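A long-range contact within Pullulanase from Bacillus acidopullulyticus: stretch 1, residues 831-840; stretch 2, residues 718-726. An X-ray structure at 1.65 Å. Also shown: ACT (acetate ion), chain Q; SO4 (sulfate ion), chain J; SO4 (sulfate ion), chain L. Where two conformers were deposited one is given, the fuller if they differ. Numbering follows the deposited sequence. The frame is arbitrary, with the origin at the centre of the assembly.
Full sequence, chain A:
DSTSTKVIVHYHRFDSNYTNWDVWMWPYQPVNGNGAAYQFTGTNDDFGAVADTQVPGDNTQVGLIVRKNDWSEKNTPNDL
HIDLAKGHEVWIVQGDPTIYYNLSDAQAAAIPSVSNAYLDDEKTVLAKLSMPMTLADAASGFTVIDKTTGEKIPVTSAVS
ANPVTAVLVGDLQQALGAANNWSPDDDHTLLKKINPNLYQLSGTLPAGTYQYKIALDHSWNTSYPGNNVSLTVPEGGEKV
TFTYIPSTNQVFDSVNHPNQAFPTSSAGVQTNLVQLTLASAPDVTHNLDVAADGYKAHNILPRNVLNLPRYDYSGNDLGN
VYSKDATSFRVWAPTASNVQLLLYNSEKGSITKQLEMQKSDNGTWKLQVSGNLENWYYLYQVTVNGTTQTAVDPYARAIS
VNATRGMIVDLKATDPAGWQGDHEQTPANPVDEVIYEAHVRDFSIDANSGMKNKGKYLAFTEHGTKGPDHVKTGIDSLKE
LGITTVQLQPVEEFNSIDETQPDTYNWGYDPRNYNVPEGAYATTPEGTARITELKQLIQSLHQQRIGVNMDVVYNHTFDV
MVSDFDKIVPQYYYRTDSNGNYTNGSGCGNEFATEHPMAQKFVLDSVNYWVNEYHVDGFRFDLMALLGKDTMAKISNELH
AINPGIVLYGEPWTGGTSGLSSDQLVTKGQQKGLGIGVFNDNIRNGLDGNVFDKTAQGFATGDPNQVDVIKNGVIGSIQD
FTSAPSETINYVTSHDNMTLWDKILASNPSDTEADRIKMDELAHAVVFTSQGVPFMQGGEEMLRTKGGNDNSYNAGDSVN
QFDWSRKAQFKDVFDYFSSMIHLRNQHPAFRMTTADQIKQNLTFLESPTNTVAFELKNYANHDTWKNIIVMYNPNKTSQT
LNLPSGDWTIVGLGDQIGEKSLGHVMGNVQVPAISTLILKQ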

ATOM      1  N   ARG A 831      -1.559  19.402 -17.181  1.00 10.07           N
ATOM      2  CA  ARG A 831      -0.704  18.874 -16.124  1.00  9.83           C
ATOM      3  C   ARG A 831      -0.401  19.971 -15.100  1.00 10.79           C
ATOM      4  O   ARG A 831       0.739  20.131 -14.637  1.00 12.22           O
ATOM      5  CB  ARG A 831       0.599  18.340 -16.732  1.00 10.10           C
ATOM      6  CG  ARG A 831       0.361  17.151 -17.666  1.00 10.46           C
ATOM      7  CD  ARG A 831       1.679  16.659 -18.246  1.00 11.29           C
ATOM      8  NE  ARG A 831       2.075  17.402 -19.437  1.00 14.64           N
ATOM      9  CZ  ARG A 831       3.089  18.255 -19.532  1.00 13.42           C
ATOM     10  NH1 ARG A 831       3.864  18.554 -18.481  1.00 15.58           N
ATOM     11  NH2 ARG A 831       3.332  18.827 -20.701  1.00 14.90           N
ATOM     12  N   MET A 832      -1.434  20.731 -14.737  1.00  9.86           N
ATOM     13  CA  MET A 832      -1.275  21.707 -13.636  1.00 10.70           C
ATOM     14  C   MET A 832      -0.839  20.991 -12.354  1.00  9.60           C
ATOM     15  O   MET A 832      -1.169  19.809 -12.144  1.00 13.27           O
ATOM     16  CB  MET A 832      -2.559  22.518 -13.446  1.00  9.56           C
ATOM     17  CG  MET A 832      -2.811  23.413 -14.612  1.00 15.14           C
ATOM     18  SD  MET A 832      -4.272  24.446 -14.397  1.00 12.90           S
ATOM     19  CE  MET A 832      -5.459  23.614 -15.469  1.00 13.27           C
ATOM     20  N   THR A 833      -0.069  21.684 -11.513  1.00 11.64           N
ATOM     21  CA  THR A 833       0.571  21.014 -10.372  1.00 12.58           C
ATOM     22  C   THR A 833      -0.031  21.374  -9.000  1.00 14.25           C
ATOM     23  O   THR A 833       0.262  20.707  -7.997  1.00 12.12           O
ATOM     24  CB  THR A 833       2.098  21.285 -10.331  1.00 13.87           C
ATOM     25  OG1 THR A 833       2.327  22.687 -10.160  1.00 13.21           O
ATOM     26  CG2 THR A 833       2.810  20.796 -11.629  1.00 14.47           C
ATOM     27  N   THR A 834      -0.871  22.400  -8.953  1.00 13.44           N
ATOM     28  CA  THR A 834      -1.536  22.781  -7.703  1.00 14.43           C
ATOM     29  C   THR A 834      -3.041  22.943  -7.875  1.00 14.85           C
ATOM     30  O   THR A 834      -3.541  23.213  -8.987  1.00 13.82           O
ATOM     31  CB  THR A 834      -0.970  24.098  -7.119  1.00 17.08           C
ATOM     32  OG1 THR A 834      -1.409  25.201  -7.919  1.00 16.43           O
ATOM     33  CG2 THR A 834       0.569  24.072  -7.084  1.00 15.60           C
ATOM     34  N   ALA A 835      -3.749  22.786  -6.761  1.00 14.05           N
ATOM     35  CA  ALA A 835      -5.188  23.032  -6.707  1.00 15.49           C
ATOM     36  C   ALA A 835      -5.521  24.470  -7.096  1.00 14.52           C
ATOM     37  O   ALA A 835      -6.477  24.692  -7.827  1.00 14.21           O
ATOM     38  CB  ALA A 835      -5.730  22.714  -5.334  1.00 13.61           C
ATOM     39  N   ASP A 836      -4.755  25.446  -6.599  1.00 15.82           N
ATOM     40  CA  ASP A 836      -5.003  26.843  -6.971  1.00 17.96           C
ATOM     41  C   ASP A 836      -4.897  27.109  -8.477  1.00 16.24           C
ATOM     42  O   ASP A 836      -5.738  27.815  -9.015  1.00 16.42           O
ATOM     43  CB  ASP A 836      -4.094  27.807  -6.200  1.00 18.98           C
ATOM     44  CG  ASP A 836      -4.366  27.811  -4.703  1.00 23.71           C
ATOM     45  OD1 ASP A 836      -5.426  27.331  -4.253  1.00 27.30           O
ATOM     46  OD2 ASP A 836      -3.489  28.302  -3.960  1.00 31.12           O
ATOM     47  N   GLN A 837      -3.887  26.545  -9.154  1.00 15.62           N
ATOM     48  CA  GLN A 837      -3.791  26.679 -10.606  1.00 14.02           C
ATOM     49  C   GLN A 837      -5.049  26.150 -11.266  1.00 12.63           C
ATOM     50  O   GLN A 837      -5.552  26.772 -12.191  1.00 12.30           O
ATOM     51  CB  GLN A 837      -2.626  25.876 -11.194  1.00 16.15           C
ATOM     52  CG  GLN A 837      -1.319  26.583 -11.304  1.00 19.85           C
ATOM     53  CD  GLN A 837      -0.317  25.726 -12.055  1.00 24.74           C
ATOM     54  OE1 GLN A 837      -0.236  24.515 -11.837  1.00 18.97           O
ATOM     55  NE2 GLN A 837       0.427  26.341 -12.957  1.00 21.28           N
ATOM     56  N   ILE A 838      -5.517  24.974 -10.831  1.00 11.83           N
ATOM     57  CA  ILE A 838      -6.706  24.365 -11.461  1.00 11.84           C
ATOM     58  C   ILE A 838      -7.948  25.249 -11.238  1.00 13.11           C
ATOM     59  O   ILE A 838      -8.728  25.504 -12.168  1.00 13.27           O
ATOM     60  CB  ILE A 838      -6.938  22.916 -10.964  1.00 12.99           C
ATOM     61  CG1 ILE A 838      -5.745  22.018 -11.364  1.00 13.50           C
ATOM     62  CG2 ILE A 838      -8.273  22.366 -11.484  1.00 11.05           C
ATOM     63  CD1 ILE A 838      -5.701  20.629 -10.669  1.00 12.57           C
ATOM     64  N   LYS A 839      -8.129  25.746 -10.016  1.00 14.12           N
ATOM     65  CA  LYS A 839      -9.277  26.615  -9.728  0.50 14.08           C
ATOM     66  C   LYS A 839      -9.190  27.913 -10.545  1.00 15.18           C
ATOM     67  O   LYS A 839     -10.205  28.455 -10.976  1.00 17.56           O
ATOM     68  CB  LYS A 839      -9.362  26.907  -8.227  0.50 14.32           C
ATOM     69  CG  LYS A 839      -9.693  25.675  -7.387  0.50 16.88           C
ATOM     70  CD  LYS A 839      -9.385  25.920  -5.912  0.50 22.04           C
ATOM     71  CE  LYS A 839      -9.322  24.619  -5.129  0.50 22.83           C
ATOM     72  NZ  LYS A 839     -10.660  24.107  -4.739  0.50 25.80           N
ATOM     73  N   GLN A 840      -7.971  28.394 -10.771  1.00 15.02           N
ATOM     74  CA  GLN A 840      -7.763  29.617 -11.545  1.00 15.15           C
ATOM     75  C   GLN A 840      -8.031  29.422 -13.036  1.00 15.53           C
ATOM     76  O   GLN A 840      -8.616  30.301 -13.692  1.00 15.60           O
ATOM     77  CB  GLN A 840      -6.345  30.154 -11.324  1.00 20.26           C
ATOM     78  CG  GLN A 840      -5.978  31.381 -12.168  1.00 26.50           C
ATOM     79  CD  GLN A 840      -4.467  31.593 -12.284  1.00 41.96           C
ATOM     80  OE1 GLN A 840      -3.727  31.439 -11.310  1.00 46.18           O
ATOM     81  NE2 GLN A 840      -4.005  31.947 -13.486  1.00 47.51           N
TER
HETATM   82  C   ACT Q1937      -7.645  19.979   1.473  1.00 44.07           C
HETATM   83  O   ACT Q1937      -7.360  19.269   0.487  1.00 45.15           O
HETATM   84  OXT ACT Q1937      -7.679  19.393   2.575  1.00 44.63           O
HETATM   85  CH3 ACT Q1937      -7.947  21.438   1.339  1.00 45.33           C
HETATM   86  S   SO4 J1930       6.735  20.318 -19.809  1.00 28.09           S
HETATM   87  O1  SO4 J1930       7.472  21.579 -19.737  1.00 29.28           O
HETATM   88  O2  SO4 J1930       7.657  19.229 -20.172  1.00 29.79           O
HETATM   89  O3  SO4 J1930       5.711  20.422 -20.872  1.00 20.52           O
HETATM   90  O4  SO4 J1930       6.159  20.026 -18.480  1.00 25.16           O
HETATM   91  S   SO4 L1932      -0.083  29.727 -14.479  1.00 40.54           S
HETATM   92  O1  SO4 L1932       1.151  29.585 -15.259  1.00 38.57           O
HETATM   93  O2  SO4 L1932       0.215  29.466 -13.065  1.00 36.46           O
HETATM   94  O3  SO4 L1932      -1.081  28.790 -14.978  1.00 28.91           O
HETATM   95  O4  SO4 L1932      -0.617  31.082 -14.599  1.00 46.33           O
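Stretch 2, residues 718-726: IQDFTSAPS

This is a small apolar contact bridged by water: an irregular segment, 718-726, lies against the start of a helix, burying 363 Å² in all with no direct hydrogen bond between the two stretches. Stretch 2 is mostly loop, turning into a 3-10 segment at P725, and stretch 1 passes from loop into helix at A835. The chains run in opposite senses: T833 pairs with P725 and T834 with A724, the closest CA atoms at 5.3 Å, while I718 lies further along stretch 1.

Two residues of stretch 2 do most of the packing. P725 points toward stretch 1 and packs against the loop before the helix: its CG lies 3.2 Å from M832 O and 3.9 Å from I838 CD1, and its CD lies 3.5 Å from T833 O. I718, also directed toward stretch 1, meets the helix itself, with CG2 3.9 Å from A835 CB and CD1 3.9 Å from I838 CG2. I838 thus touches both, so one buried helix side chain serves two apolar contacts.

Water supplies the polar links. Water 1 donates to S723 O (2.8 Å) and accepts from A835 N (2.9 Å); water 2 accepts from S726 N (3.0 Å) and donates to T833 O (2.6 Å). Stretch 1 braces its own turn: T834 OG1 caps Q837 N at 3.1 Å, while T833 N donates to Q837 OE1 at 2.9 Å.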

ATOM      1  N   ILE A 718      -9.391  17.337  -6.547  1.00 12.23           N
ATOM      2  CA  ILE A 718      -9.093  18.345  -5.504  1.00 12.36           C
ATOM      3  C   ILE A 718     -10.311  18.734  -4.653  1.00 14.97           C
ATOM      4  O   ILE A 718     -10.164  19.358  -3.597  1.00 15.63           O
ATOM      5  CB  ILE A 718      -8.443  19.601  -6.111  1.00 11.46           C
ATOM      6  CG1 ILE A 718      -9.374  20.261  -7.133  1.00 12.65           C
ATOM      7  CG2 ILE A 718      -7.037  19.259  -6.726  1.00 13.25           C
ATOM      8  CD1 ILE A 718      -8.837  21.606  -7.698  1.00 12.99           C
ATOM      9  N   GLN A 719     -11.504  18.349  -5.106  1.00 14.52           N
ATOM     10  CA  GLN A 719     -12.726  18.555  -4.313  1.00 16.33           C
ATOM     11  C   GLN A 719     -13.300  17.229  -3.838  1.00 19.33           C
ATOM     12  O   GLN A 719     -14.399  17.193  -3.295  1.00 21.97           O
ATOM     13  CB  GLN A 719     -13.783  19.320  -5.122  1.00 17.79           C
ATOM     14  CG  GLN A 719     -13.373  20.737  -5.444  1.00 15.36           C
ATOM     15  CD  GLN A 719     -14.433  21.481  -6.242  1.00 19.88           C
ATOM     16  OE1 GLN A 719     -14.194  22.585  -6.709  1.00 27.95           O
ATOM     17  NE2 GLN A 719     -15.608  20.878  -6.391  1.00 24.94           N
ATOM     18  N   ASP A 720     -12.548  16.144  -4.028  1.00 14.36           N
ATOM     19  CA  ASP A 720     -13.026  14.812  -3.698  1.00 13.16           C
ATOM     20  C   ASP A 720     -12.133  14.269  -2.567  1.00 15.86           C
ATOM     21  O   ASP A 720     -12.609  14.113  -1.437  1.00 17.26           O
ATOM     22  CB  ASP A 720     -13.026  13.940  -4.980  1.00 14.22           C
ATOM     23  CG  ASP A 720     -13.542  12.517  -4.759  1.00 15.88           C
ATOM     24  OD1 ASP A 720     -13.999  12.178  -3.641  1.00 18.24           O
ATOM     25  OD2 ASP A 720     -13.503  11.724  -5.728  1.00 18.40           O
ATOM     26  N   PHE A 721     -10.849  14.020  -2.842  1.00 13.99           N
ATOM     27  CA  PHE A 721      -9.963  13.450  -1.814  1.00 13.83           C
ATOM     28  C   PHE A 721      -8.497  13.893  -1.872  1.00 14.26           C
ATOM     29  O   PHE A 721      -7.688  13.401  -1.085  1.00 14.11           O
ATOM     30  CB  PHE A 721     -10.039  11.907  -1.838  1.00 15.05           C
ATOM     31  CG  PHE A 721      -9.585  11.303  -3.131  1.00 10.73           C
ATOM     32  CD1 PHE A 721      -8.232  11.040  -3.353  1.00 13.66           C
ATOM     33  CD2 PHE A 721     -10.496  11.030  -4.142  1.00 13.69           C
ATOM     34  CE1 PHE A 721      -7.790  10.498  -4.577  1.00 13.67           C
ATOM     35  CE2 PHE A 721     -10.071  10.498  -5.345  1.00 12.31           C
ATOM     36  CZ  PHE A 721      -8.708  10.239  -5.569  1.00 12.18           C
ATOM     37  N   THR A 722      -8.144  14.809  -2.775  1.00 13.63           N
ATOM     38  CA  THR A 722      -6.742  15.260  -2.879  1.00 12.83           C
ATOM     39  C   THR A 722      -6.538  16.699  -2.447  1.00 12.45           C
ATOM     40  O   THR A 722      -7.466  17.499  -2.482  1.00 13.58           O
ATOM     41  CB  THR A 722      -6.146  15.123  -4.313  1.00 12.94           C
ATOM     42  OG1 THR A 722      -6.782  16.069  -5.183  1.00 12.02           O
ATOM     43  CG2 THR A 722      -6.303  13.712  -4.851  1.00 12.75           C
ATOM     44  N   SER A 723      -5.308  17.008  -2.037  1.00 11.57           N
ATOM     45  CA  SER A 723      -4.873  18.387  -1.830  1.00 14.96           C
ATOM     46  C   SER A 723      -4.104  18.950  -3.012  1.00 14.76           C
ATOM     47  O   SER A 723      -3.906  20.175  -3.110  1.00 16.50           O
ATOM     48  CB  SER A 723      -4.001  18.473  -0.576  1.00 17.63           C
ATOM     49  OG  SER A 723      -4.810  18.259   0.570  1.00 25.54           O
ATOM     50  N   ALA A 724      -3.647  18.060  -3.897  1.00 14.98           N
ATOM     51  CA  ALA A 724      -2.881  18.434  -5.075  1.00 12.02           C
ATOM     52  C   ALA A 724      -3.123  17.346  -6.136  1.00 11.86           C
ATOM     53  O   ALA A 724      -3.352  16.194  -5.776  1.00 12.29           O
ATOM     54  CB  ALA A 724      -1.380  18.512  -4.734  1.00 13.48           C
ATOM     55  N   PRO A 725      -3.096  17.707  -7.434  1.00 11.86           N
ATOM     56  CA  PRO A 725      -3.416  16.695  -8.455  1.00 13.25           C
ATOM     57  C   PRO A 725      -2.402  15.538  -8.546  1.00 11.53           C
ATOM     58  O   PRO A 725      -2.744  14.451  -9.024  1.00 10.68           O
ATOM     59  CB  PRO A 725      -3.447  17.510  -9.765  1.00 14.22           C
ATOM     60  CG  PRO A 725      -2.558  18.713  -9.486  1.00 12.79           C
ATOM     61  CD  PRO A 725      -2.803  19.027  -8.036  1.00 11.58           C
ATOM     62  N   SER A 726      -1.173  15.761  -8.087  1.00 10.41           N
ATOM     63  CA  SER A 726      -0.189  14.672  -7.972  1.00 11.97           C
ATOM     64  C   SER A 726      -0.618  13.521  -7.061  1.00 11.93           C
ATOM     65  O   SER A 726      -0.023  12.443  -7.121  1.00 12.52           O
ATOM     66  CB  SER A 726       1.158  15.226  -7.486  1.00 12.19           C
ATOM     67  OG  SER A 726       0.982  15.864  -6.226  1.00 13.47           O
TER
HETATM   68  O   HOH W   1      -2.269  22.019  -4.443  1.00 15.28           O
HETATM   69  O   HOH W   2       0.561  18.172  -8.341  1.00 21.05           O